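Local coordinates for protein diguanylate cyclase (Xanthomonas campestris pv. campestris, PDB 5H5O) that binds cyclic GMP in the cyclic nucleotide-binding domain that makes up this chain, and as a whole protein probably joins two GTP molecules into cyclic di-GMP, at residues F66-L71 with R114-R119; A28-G33 with Q38-V43; A8-F13 with V109-R114. All coordinates share one frame; numbering follows the deposited sequence.

Contact 1 of 3, residues F66-L71 with R114-R119; sequences FGELGL and RRSIVR. With PCG (cyclic guanosine monophosphate), chain C.
The ribose O2' of the bound cyclic GMP is gripped by Glu68 and Arg119, which also touch each other, and by the backbone of Gly67. Segment 66-71 opens the phosphate-binding cassette of cyclic nucleotide-binding domains: the end of strand 65-66, Gly67 at the N-cap and the short helix 68-72; Arg119 reaches it from the long helix 106-121. Gly67 N donates to PCG O2' at 2.7 Å, with an N-H...O angle of 152°. The O2' hydroxyl in turn donates a hydrogen bond to Glu68 OE1, 2.5 Å away, and Arg119 NH2 adds a weak bond to O2' at 2.9 Å. The same nitrogen closes a salt bridge, Arg119 NH2 to Glu68 OE2 at 2.8 Å, so one carboxylate oxygen serves the ligand and the other the arginine. The two flat groups are not coplanar: carboxylate and guanidinium planes stand 74° apart, and OE2 approaches the guanidinium obliquely, whereas O2' lies at its edge. Glu68 is folded to do this, with CG lodged between its backbone N and carbonyl carbon (chi1 80°) and a second bend following at chi2. Arg119 is poorly ordered, so its share of the grip is less certain than that of Glu68. Ile117 of the same helix meets Ile117 of the second subunit, which places this ligand contact next to the dimer interface. Further along the cassette, Leu69 lays CB 3.7 Å from PCG O3', and Gly70 N points a weak bond at the phosphate oxygen O1A, 3.4 Å away.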
loop_
_atom_site.group_PDB
_atom_site.type_symbol
_atom_site.label_atom_id
_atom_site.label_comp_id
_atom_site.label_asym_id
_atom_site.label_seq_id
_atom_site.Cartn_x
_atom_site.Cartn_y
_atom_site.Cartn_z
ATOM N N PHE A 66 -10.926 4.986 -6.023
ATOM C CA PHE A 66 -10.042 4.432 -7.044
ATOM C C PHE A 66 -9.084 5.510 -7.480
ATOM O O PHE A 66 -9.346 6.693 -7.272
ATOM C CB PHE A 66 -10.838 3.924 -8.252
ATOM C CG PHE A 66 -11.665 4.991 -8.953
ATOM C CD1 PHE A 66 -11.198 5.616 -10.103
ATOM C CD2 PHE A 66 -12.920 5.337 -8.483
ATOM C CE1 PHE A 66 -11.969 6.578 -10.772
ATOM C CE2 PHE A 66 -13.700 6.305 -9.145
ATOM C CZ PHE A 66 -13.235 6.916 -10.283
ATOM N N GLY A 67 -7.975 5.107 -8.091
ATOM C CA GLY A 67 -7.006 6.071 -8.569
ATOM C C GLY A 67 -5.944 6.456 -7.558
ATOM O O GLY A 67 -5.110 7.323 -7.843
ATOM N N GLU A 68 -5.959 5.813 -6.388
ATOM C CA GLU A 68 -4.979 6.131 -5.338
ATOM C C GLU A 68 -3.547 5.786 -5.766
ATOM O O GLU A 68 -2.607 6.435 -5.326
ATOM C CB GLU A 68 -5.353 5.496 -3.981
ATOM C CG GLU A 68 -5.008 3.999 -3.795
ATOM C CD GLU A 68 -5.853 3.055 -4.646
ATOM O OE1 GLU A 68 -6.747 3.529 -5.376
ATOM O OE2 GLU A 68 -5.626 1.829 -4.574
ATOM N N LEU A 69 -3.394 4.793 -6.646
ATOM C CA LEU A 69 -2.083 4.465 -7.222
ATOM C C LEU A 69 -1.499 5.638 -8.005
ATOM O O LEU A 69 -0.318 5.975 -7.853
ATOM C CB LEU A 69 -2.164 3.240 -8.146
ATOM C CG LEU A 69 -2.680 1.931 -7.543
ATOM C CD1 LEU A 69 -2.630 0.805 -8.579
ATOM C CD2 LEU A 69 -1.895 1.547 -6.286
ATOM N N GLY A 70 -2.331 6.250 -8.846
ATOM C CA GLY A 70 -1.930 7.424 -9.594
ATOM C C GLY A 70 -1.555 8.556 -8.657
ATOM O O GLY A 70 -0.624 9.323 -8.900
ATOM N N LEU A 71 -2.282 8.648 -7.559
ATOM C CA LEU A 71 -2.040 9.682 -6.571
ATOM C C LEU A 71 -0.701 9.473 -5.844
ATOM O O LEU A 71 0.049 10.420 -5.640
ATOM C CB LEU A 71 -3.181 9.686 -5.567
ATOM C CG LEU A 71 -3.095 10.700 -4.421
ATOM C CD1 LEU A 71 -3.409 12.103 -4.913
ATOM C CD2 LEU A 71 -4.025 10.301 -3.285
ATOM N N ARG A 114 -3.351 2.129 5.002
ATOM C CA ARG A 114 -3.353 0.753 5.442
ATOM C C ARG A 114 -4.461 -0.036 4.735
ATOM O O ARG A 114 -4.211 -1.114 4.184
ATOM C CB ARG A 114 -3.560 0.743 6.951
ATOM C CG ARG A 114 -3.403 -0.583 7.599
ATOM C CD ARG A 114 -3.069 -0.371 9.054
ATOM N NE ARG A 114 -3.125 -1.624 9.787
ATOM C CZ ARG A 114 -3.103 -1.697 11.112
ATOM N NH1 ARG A 114 -3.023 -0.582 11.835
ATOM N NH2 ARG A 114 -3.165 -2.880 11.707
ATOM N N ARG A 115 -5.681 0.505 4.751
ATOM C CA ARG A 115 -6.782 -0.119 4.041
ATOM C C ARG A 115 -6.516 -0.209 2.539
ATOM O O ARG A 115 -6.910 -1.176 1.908
ATOM C CB ARG A 115 -8.110 0.599 4.306
ATOM C CG ARG A 115 -8.573 0.537 5.745
ATOM C CD ARG A 115 -10.114 0.503 5.833
ATOM N NE ARG A 115 -10.764 1.273 4.771
ATOM C CZ ARG A 115 -10.761 2.600 4.712
ATOM N NH1 ARG A 115 -10.123 3.299 5.647
ATOM N NH2 ARG A 115 -11.367 3.224 3.706
ATOM N N SER A 116 -5.832 0.781 1.974
ATOM C CA SER A 116 -5.461 0.728 0.561
ATOM C C SER A 116 -4.572 -0.473 0.225
ATOM O O SER A 116 -4.823 -1.197 -0.745
ATOM C CB SER A 116 -4.727 2.010 0.157
ATOM O OG SER A 116 -5.621 3.099 0.092
ATOM N N ILE A 117 -3.513 -0.651 1.012
ATOM C CA ILE A 117 -2.577 -1.764 0.817
ATOM C C ILE A 117 -3.287 -3.121 0.785
ATOM O O ILE A 117 -3.034 -3.927 -0.102
ATOM C CB ILE A 117 -1.502 -1.779 1.905
ATOM C CG1 ILE A 117 -0.530 -0.628 1.672
ATOM C CG2 ILE A 117 -0.736 -3.110 1.898
ATOM C CD1 ILE A 117 0.250 -0.230 2.915
ATOM N N VAL A 118 -4.181 -3.355 1.744
ATOM C CA VAL A 118 -4.968 -4.576 1.760
ATOM C C VAL A 118 -5.748 -4.735 0.451
ATOM O O VAL A 118 -5.710 -5.794 -0.171
ATOM C CB VAL A 118 -5.956 -4.614 2.934
ATOM C CG1 VAL A 118 -6.805 -5.873 2.848
ATOM C CG2 VAL A 118 -5.213 -4.546 4.281
ATOM N N ARG A 119 -6.428 -3.672 0.022
ATOM C CA ARG A 119 -7.216 -3.725 -1.203
ATOM C C ARG A 119 -6.320 -4.050 -2.400
ATOM O O ARG A 119 -6.638 -4.923 -3.202
ATOM C CB ARG A 119 -7.970 -2.403 -1.423
ATOM C CG ARG A 119 -9.179 -2.508 -2.361
ATOM C CD ARG A 119 -9.543 -1.155 -2.988
ATOM N NE ARG A 119 -8.491 -0.691 -3.890
ATOM C CZ ARG A 119 -8.689 -0.012 -5.019
ATOM N NH1 ARG A 119 -9.920 0.310 -5.415
ATOM N NH2 ARG A 119 -7.643 0.344 -5.754
HETATM P PA PCG C . -5.104 3.793 -10.993
HETATM O O1A PCG C . -4.960 5.246 -10.689
HETATM O O2A PCG C . -4.123 2.782 -11.497
HETATM O "O5'" PCG C . -6.165 3.918 -11.745
HETATM C "C5'" PCG C . -6.851 2.703 -12.059
HETATM C "C4'" PCG C . -7.316 2.210 -10.715
HETATM O "O4'" PCG C . -8.013 0.998 -10.578
HETATM C "C3'" PCG C . -6.182 2.101 -9.744
HETATM O "O3'" PCG C . -5.504 3.382 -9.657
HETATM C "C2'" PCG C . -6.920 1.574 -8.544
HETATM O "O2'" PCG C . -7.427 2.547 -7.628
HETATM C "C1'" PCG C . -8.105 0.821 -9.169
HETATM N N9 PCG C . -8.271 -0.671 -9.197
HETATM C C8 PCG C . -9.401 -1.316 -8.883
HETATM N N7 PCG C . -9.258 -2.648 -8.991
HETATM C C5 PCG C . -8.020 -2.891 -9.382
HETATM C C6 PCG C . -7.209 -4.100 -9.683
HETATM O O6 PCG C . -7.724 -5.218 -9.575
HETATM N N1 PCG C . -5.912 -3.945 -10.069
HETATM C C2 PCG C . -5.338 -2.724 -10.190
HETATM N N2 PCG C . -4.049 -2.637 -10.578
HETATM N N3 PCG C . -6.032 -1.555 -9.928
HETATM C C4 PCG C . -7.346 -1.588 -9.527
#

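Contact 2 of 3, residues A28-G33 with Q38-V43; sequences ALFERG and QMFIVV
Leu29 sets a methyl over the face of the Phe40 ring, while Phe30 offers that ring its edge. The evidence for the first is direct: Leu29 CD2 sits 3.6 Å from the centroid of the Phe40 ring and only 9° off the ring normal, a CH-pi contact over the centre of one face. Its distances to the ring atoms are accordingly even, from 3.7 Å at Phe40 CD2 to 4.1 Å at Phe40 CE1, and the second methyl, CD1, reaches only the CZ and CE1 end. The two side chains come from opposite directions and span a wide backbone gap, with the CA atoms of Leu29 and Phe40 9.9 Å apart. Leu29 bridges its part by swinging CG opposite the backbone N (chi1 -179°). This gap separates the two sheets of the beta roll of the cyclic nucleotide-binding domain: strand 28-30 belongs to one and strand 39-44 to the other. Leu29 and Phe30 both face Ala82 on strand 81-84 in a classic beta bulge, consistent with two successive residues both facing Phe40. Phe30 slides past Phe40 in the opposite sense, and its CE2 comes within 3.8 Å of Phe40 CE2. That atom of Phe40 lies near the plane of the Phe30 ring, but Phe30 CE2 stands oblique to the Phe40 ring. Phe66 packs against both Leu29 and Phe30. Away from Phe40, the Phe30 ring makes a cation-pi contact with Arg78, one of the residues that bind cyclic GMP, and touches the nucleotide itself.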
loop_
_atom_site.group_PDB
_atom_site.type_symbol
_atom_site.label_atom_id
_atom_site.label_comp_id
_atom_site.label_asym_id
_atom_site.label_seq_id
_atom_site.Cartn_x
_atom_site.Cartn_y
_atom_site.Cartn_z
ATOM N N ALA A 28 -15.788 9.498 -20.370
ATOM C CA ALA A 28 -14.565 8.966 -19.805
ATOM C C ALA A 28 -14.014 9.954 -18.783
ATOM O O ALA A 28 -14.078 11.172 -18.984
ATOM C CB ALA A 28 -13.554 8.712 -20.906
ATOM N N LEU A 29 -13.498 9.422 -17.680
ATOM C CA LEU A 29 -12.801 10.217 -16.680
ATOM C C LEU A 29 -11.307 10.204 -16.998
ATOM O O LEU A 29 -10.633 11.244 -16.974
ATOM C CB LEU A 29 -13.051 9.643 -15.290
ATOM C CG LEU A 29 -12.409 10.380 -14.119
ATOM C CD1 LEU A 29 -13.014 11.776 -13.995
ATOM C CD2 LEU A 29 -12.591 9.570 -12.825
ATOM N N PHE A 30 -10.797 9.013 -17.295
ATOM C CA PHE A 30 -9.450 8.872 -17.824
ATOM C C PHE A 30 -9.246 7.556 -18.580
ATOM O O PHE A 30 -10.019 6.601 -18.422
ATOM C CB PHE A 30 -8.377 9.043 -16.734
ATOM C CG PHE A 30 -8.542 8.129 -15.551
ATOM C CD1 PHE A 30 -8.207 6.789 -15.633
ATOM C CD2 PHE A 30 -8.992 8.624 -14.349
ATOM C CE1 PHE A 30 -8.346 5.960 -14.545
ATOM C CE2 PHE A 30 -9.120 7.811 -13.260
ATOM C CZ PHE A 30 -8.796 6.470 -13.352
ATOM N N GLU A 31 -8.201 7.528 -19.405
ATOM C CA GLU A 31 -7.877 6.361 -20.213
ATOM C C GLU A 31 -6.798 5.526 -19.570
ATOM O O GLU A 31 -5.905 6.052 -18.888
ATOM C CB GLU A 31 -7.402 6.793 -21.599
ATOM C CG GLU A 31 -8.398 7.665 -22.335
ATOM C CD GLU A 31 -9.764 7.016 -22.432
ATOM O OE1 GLU A 31 -9.832 5.779 -22.610
ATOM O OE2 GLU A 31 -10.772 7.742 -22.319
ATOM N N ARG A 32 -6.878 4.217 -19.803
ATOM C CA ARG A 32 -5.871 3.294 -19.313
ATOM C C ARG A 32 -4.517 3.641 -19.922
ATOM O O ARG A 32 -4.413 3.879 -21.123
ATOM C CB ARG A 32 -6.240 1.852 -19.676
ATOM C CG ARG A 32 -5.272 0.802 -19.128
ATOM C CD ARG A 32 -5.796 -0.619 -19.328
ATOM N NE ARG A 32 -5.649 -1.060 -20.712
ATOM C CZ ARG A 32 -6.636 -1.080 -21.603
ATOM N NH1 ARG A 32 -6.393 -1.495 -22.841
ATOM N NH2 ARG A 32 -7.864 -0.695 -21.257
ATOM N N GLY A 33 -3.486 3.689 -19.084
ATOM C CA GLY A 33 -2.144 3.974 -19.552
ATOM C C GLY A 33 -1.749 5.433 -19.420
ATOM O O GLY A 33 -0.593 5.786 -19.642
ATOM N N GLN A 38 -4.361 12.240 -9.484
ATOM C CA GLN A 38 -5.442 12.417 -8.524
ATOM C C GLN A 38 -6.180 11.113 -8.340
ATOM O O GLN A 38 -6.182 10.271 -9.235
ATOM C CB GLN A 38 -6.418 13.503 -8.977
ATOM C CG GLN A 38 -7.001 13.223 -10.308
ATOM C CD GLN A 38 -6.357 14.029 -11.394
ATOM O OE1 GLN A 38 -5.382 13.595 -12.012
ATOM N NE2 GLN A 38 -6.902 15.217 -11.648
HETATM N N MSE A 39 -6.784 10.937 -7.165
HETATM C CA MSE A 39 -7.659 9.802 -6.931
HETATM C C MSE A 39 -9.085 10.304 -6.868
HETATM O O MSE A 39 -9.331 11.516 -6.808
HETATM C CB MSE A 39 -7.334 9.097 -5.622
HETATM C CG MSE A 39 -7.553 9.958 -4.396
HETATM SE SE MSE A 39 -7.443 8.869 -2.797
HETATM C CE MSE A 39 -9.159 7.953 -2.889
ATOM N N PHE A 40 -10.021 9.366 -6.845
ATOM C CA PHE A 40 -11.439 9.705 -6.872
ATOM C C PHE A 40 -12.273 8.874 -5.913
ATOM O O PHE A 40 -12.010 7.694 -5.710
ATOM C CB PHE A 40 -11.982 9.513 -8.284
ATOM C CG PHE A 40 -11.332 10.395 -9.294
ATOM C CD1 PHE A 40 -11.792 11.690 -9.495
ATOM C CD2 PHE A 40 -10.248 9.943 -10.036
ATOM C CE1 PHE A 40 -11.184 12.518 -10.429
ATOM C CE2 PHE A 40 -9.639 10.762 -10.966
ATOM C CZ PHE A 40 -10.103 12.053 -11.161
ATOM N N ILE A 41 -13.303 9.488 -5.339
ATOM C CA ILE A 41 -14.314 8.721 -4.617
ATOM C C ILE A 41 -15.699 8.908 -5.256
ATOM O O ILE A 41 -16.161 10.045 -5.463
ATOM C CB ILE A 41 -14.362 9.095 -3.114
ATOM C CG1 ILE A 41 -12.957 9.030 -2.484
ATOM C CG2 ILE A 41 -15.329 8.193 -2.394
ATOM C CD1 ILE A 41 -12.748 9.974 -1.293
ATOM N N VAL A 42 -16.351 7.798 -5.583
ATOM C CA VAL A 42 -17.727 7.853 -6.075
ATOM C C VAL A 42 -18.677 8.254 -4.938
ATOM O O VAL A 42 -18.675 7.635 -3.870
ATOM C CB VAL A 42 -18.186 6.487 -6.637
ATOM C CG1 VAL A 42 -19.555 6.606 -7.350
ATOM C CG2 VAL A 42 -17.122 5.891 -7.589
ATOM N N VAL A 43 -19.497 9.281 -5.147
ATOM C CA VAL A 43 -20.559 9.547 -4.164
ATOM C C VAL A 43 -21.973 9.380 -4.735
ATOM O O VAL A 43 -22.916 9.168 -3.992
ATOM C CB VAL A 43 -20.411 10.904 -3.456
ATOM C CG1 VAL A 43 -19.008 11.029 -2.801
ATOM C CG2 VAL A 43 -20.688 12.046 -4.407
#

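Contact 3 of 3, residues A8-F13 with V109-R114; sequences AEELAF and VAHFLR
Glu10 carries this contact from helix 8-17, reaching Phe112 and His111 on helix 106-121; within the two segments the nearest CA atoms are those of Glu10 and Phe112, 8.0 Å apart. One residue earlier, Glu9 packs on Met108 of the longer helix. At Glu10 the chain runs extended beyond CG, which carries the carboxylate to the other helix. There OE2 lies 3.4 Å from Phe112 CB, near the plane of the Phe112 ring and at its edge, and the carboxylate is turned 87° to that ring. A water donates to Glu10 OE2 at 2.6 Å and makes a weak link to His111 ND1 at 3.3 Å, spanning the 4.3 Å between OE2 and ND1. Further along, Leu11 turns to Met6 and to Ile41 of strand 39-44, and Phe13 packs on Met108. The Phe112 ring meets Phe65 edge-to-face and also touches the ring of Phe14, so the contact ties the N-terminal helix to the C-terminal one over the domain's aromatic interior. The polar end is accounted for: OE1 accepts a hydrogen bond from Thr7 N, just before the helix, and OE2 forms a salt bridge with Arg115. A carboxylate buried with an arginine, a backbone N-H and a water would therefore probably stay ionised, even with Phe112 packed against it.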
loop_
_atom_site.group_PDB
_atom_site.type_symbol
_atom_site.label_atom_id
_atom_site.label_comp_id
_atom_site.label_asym_id
_atom_site.label_seq_id
_atom_site.Cartn_x
_atom_site.Cartn_y
_atom_site.Cartn_z
ATOM N N ALA A 8 -17.012 7.234 7.201
ATOM C CA ALA A 8 -17.763 8.497 7.187
ATOM C C ALA A 8 -16.785 9.681 7.335
ATOM O O ALA A 8 -16.858 10.678 6.613
ATOM C CB ALA A 8 -18.796 8.512 8.297
ATOM N N GLU A 9 -15.859 9.541 8.272
ATOM C CA GLU A 9 -14.820 10.538 8.484
ATOM C C GLU A 9 -14.019 10.834 7.205
ATOM O O GLU A 9 -13.828 11.989 6.825
ATOM C CB GLU A 9 -13.870 10.021 9.561
ATOM C CG GLU A 9 -12.699 10.910 9.819
ATOM C CD GLU A 9 -11.796 10.331 10.901
ATOM O OE1 GLU A 9 -11.528 9.102 10.871
ATOM O OE2 GLU A 9 -11.389 11.111 11.784
ATOM N N GLU A 10 -13.542 9.780 6.553
ATOM C CA GLU A 10 -12.848 9.942 5.277
ATOM C C GLU A 10 -13.695 10.682 4.232
ATOM O O GLU A 10 -13.215 11.611 3.564
ATOM C CB GLU A 10 -12.400 8.580 4.741
ATOM C CG GLU A 10 -11.284 7.932 5.555
ATOM C CD GLU A 10 -11.047 6.475 5.169
ATOM O OE1 GLU A 10 -11.804 5.931 4.333
ATOM O OE2 GLU A 10 -10.092 5.872 5.699
ATOM N N LEU A 11 -14.954 10.270 4.099
ATOM C CA LEU A 11 -15.830 10.852 3.096
ATOM C C LEU A 11 -15.901 12.345 3.325
ATOM O O LEU A 11 -15.679 13.109 2.398
ATOM C CB LEU A 11 -17.235 10.241 3.162
ATOM C CG LEU A 11 -17.833 9.539 1.941
ATOM C CD1 LEU A 11 -16.754 9.016 0.991
ATOM C CD2 LEU A 11 -18.796 8.404 2.388
ATOM N N ALA A 12 -16.176 12.751 4.565
ATOM C CA ALA A 12 -16.306 14.165 4.894
ATOM C C ALA A 12 -14.995 14.928 4.683
ATOM O O ALA A 12 -14.986 15.999 4.061
ATOM C CB ALA A 12 -16.799 14.362 6.334
ATOM N N PHE A 13 -13.893 14.384 5.204
ATOM C CA PHE A 13 -12.612 15.086 5.107
ATOM C C PHE A 13 -12.008 15.116 3.704
ATOM O O PHE A 13 -11.451 16.139 3.301
ATOM C CB PHE A 13 -11.599 14.593 6.151
ATOM C CG PHE A 13 -11.811 15.197 7.509
ATOM C CD1 PHE A 13 -11.484 16.527 7.750
ATOM C CD2 PHE A 13 -12.374 14.452 8.536
ATOM C CE1 PHE A 13 -11.695 17.107 9.004
ATOM C CE2 PHE A 13 -12.585 15.017 9.801
ATOM C CZ PHE A 13 -12.242 16.353 10.036
ATOM N N VAL A 109 -5.133 9.470 7.580
ATOM C CA VAL A 109 -4.470 9.054 6.345
ATOM C C VAL A 109 -3.767 7.694 6.482
ATOM O O VAL A 109 -3.830 6.858 5.578
ATOM C CB VAL A 109 -3.460 10.130 5.864
ATOM C CG1 VAL A 109 -2.640 9.643 4.679
ATOM C CG2 VAL A 109 -4.191 11.405 5.509
ATOM N N ALA A 110 -3.108 7.468 7.615
ATOM C CA ALA A 110 -2.401 6.201 7.818
ATOM C C ALA A 110 -3.385 5.049 7.788
ATOM O O ALA A 110 -3.128 3.998 7.195
ATOM C CB ALA A 110 -1.617 6.211 9.143
ATOM N N HIS A 111 -4.527 5.251 8.439
ATOM C CA HIS A 111 -5.563 4.230 8.457
ATOM C C HIS A 111 -6.076 3.981 7.034
ATOM O O HIS A 111 -6.263 2.824 6.598
ATOM C CB HIS A 111 -6.688 4.649 9.404
ATOM C CG HIS A 111 -7.667 3.558 9.697
ATOM N ND1 HIS A 111 -8.917 3.501 9.115
ATOM C CD2 HIS A 111 -7.584 2.480 10.513
ATOM C CE1 HIS A 111 -9.559 2.435 9.556
ATOM N NE2 HIS A 111 -8.772 1.798 10.407
ATOM N N PHE A 112 -6.270 5.066 6.291
ATOM C CA PHE A 112 -6.680 4.927 4.903
ATOM C C PHE A 112 -5.613 4.201 4.078
ATOM O O PHE A 112 -5.942 3.331 3.271
ATOM C CB PHE A 112 -6.998 6.286 4.269
ATOM C CG PHE A 112 -7.062 6.239 2.770
ATOM C CD1 PHE A 112 -8.190 5.727 2.123
ATOM C CD2 PHE A 112 -5.999 6.691 2.001
ATOM C CE1 PHE A 112 -8.253 5.665 0.738
ATOM C CE2 PHE A 112 -6.054 6.631 0.614
ATOM C CZ PHE A 112 -7.182 6.115 -0.020
ATOM N N LEU A 113 -4.343 4.568 4.257
ATOM C CA LEU A 113 -3.284 3.956 3.447
ATOM C C LEU A 113 -3.160 2.463 3.741
ATOM O O LEU A 113 -2.869 1.636 2.867
ATOM C CB LEU A 113 -1.947 4.650 3.719
ATOM C CG LEU A 113 -1.818 6.063 3.156
ATOM C CD1 LEU A 113 -0.515 6.731 3.627
ATOM C CD2 LEU A 113 -1.896 6.047 1.631
ATOM N N ARG A 114 -3.351 2.129 5.002
ATOM C CA ARG A 114 -3.353 0.753 5.442
ATOM C C ARG A 114 -4.461 -0.036 4.735
ATOM O O ARG A 114 -4.211 -1.114 4.184
ATOM C CB ARG A 114 -3.560 0.743 6.951
ATOM C CG ARG A 114 -3.403 -0.583 7.599
ATOM C CD ARG A 114 -3.069 -0.371 9.054
ATOM N NE ARG A 114 -3.125 -1.624 9.787
ATOM C CZ ARG A 114 -3.103 -1.697 11.112
ATOM N NH1 ARG A 114 -3.023 -0.582 11.835
ATOM N NH2 ARG A 114 -3.165 -2.880 11.707
HETATM O O HOH W 1 -9.023 6.580 7.911
#

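In the fold
Contacts 1 and 3 both rest on helix 106-121, share Arg114 and touch the second subunit; a salt bridge from Arg115 to Glu10 joins them directly. Each centres on a buried glutamate met by an arginine of that helix, but in contact 1 the pair holds a nucleotide, whereas in contact 3 the glutamate links two helices, its arginine lying just beyond the segment; that contact sits farther out and has exposed His111 at its margin. Contact 2, wholly apolar, is only partly buried, although it lies closest to the chain centre, and has no part in the dimer. Strand 39-44 connects it to the others: Phe40 N probably hydrogen-bonds Phe66 O, and Met39 packs on Phe112.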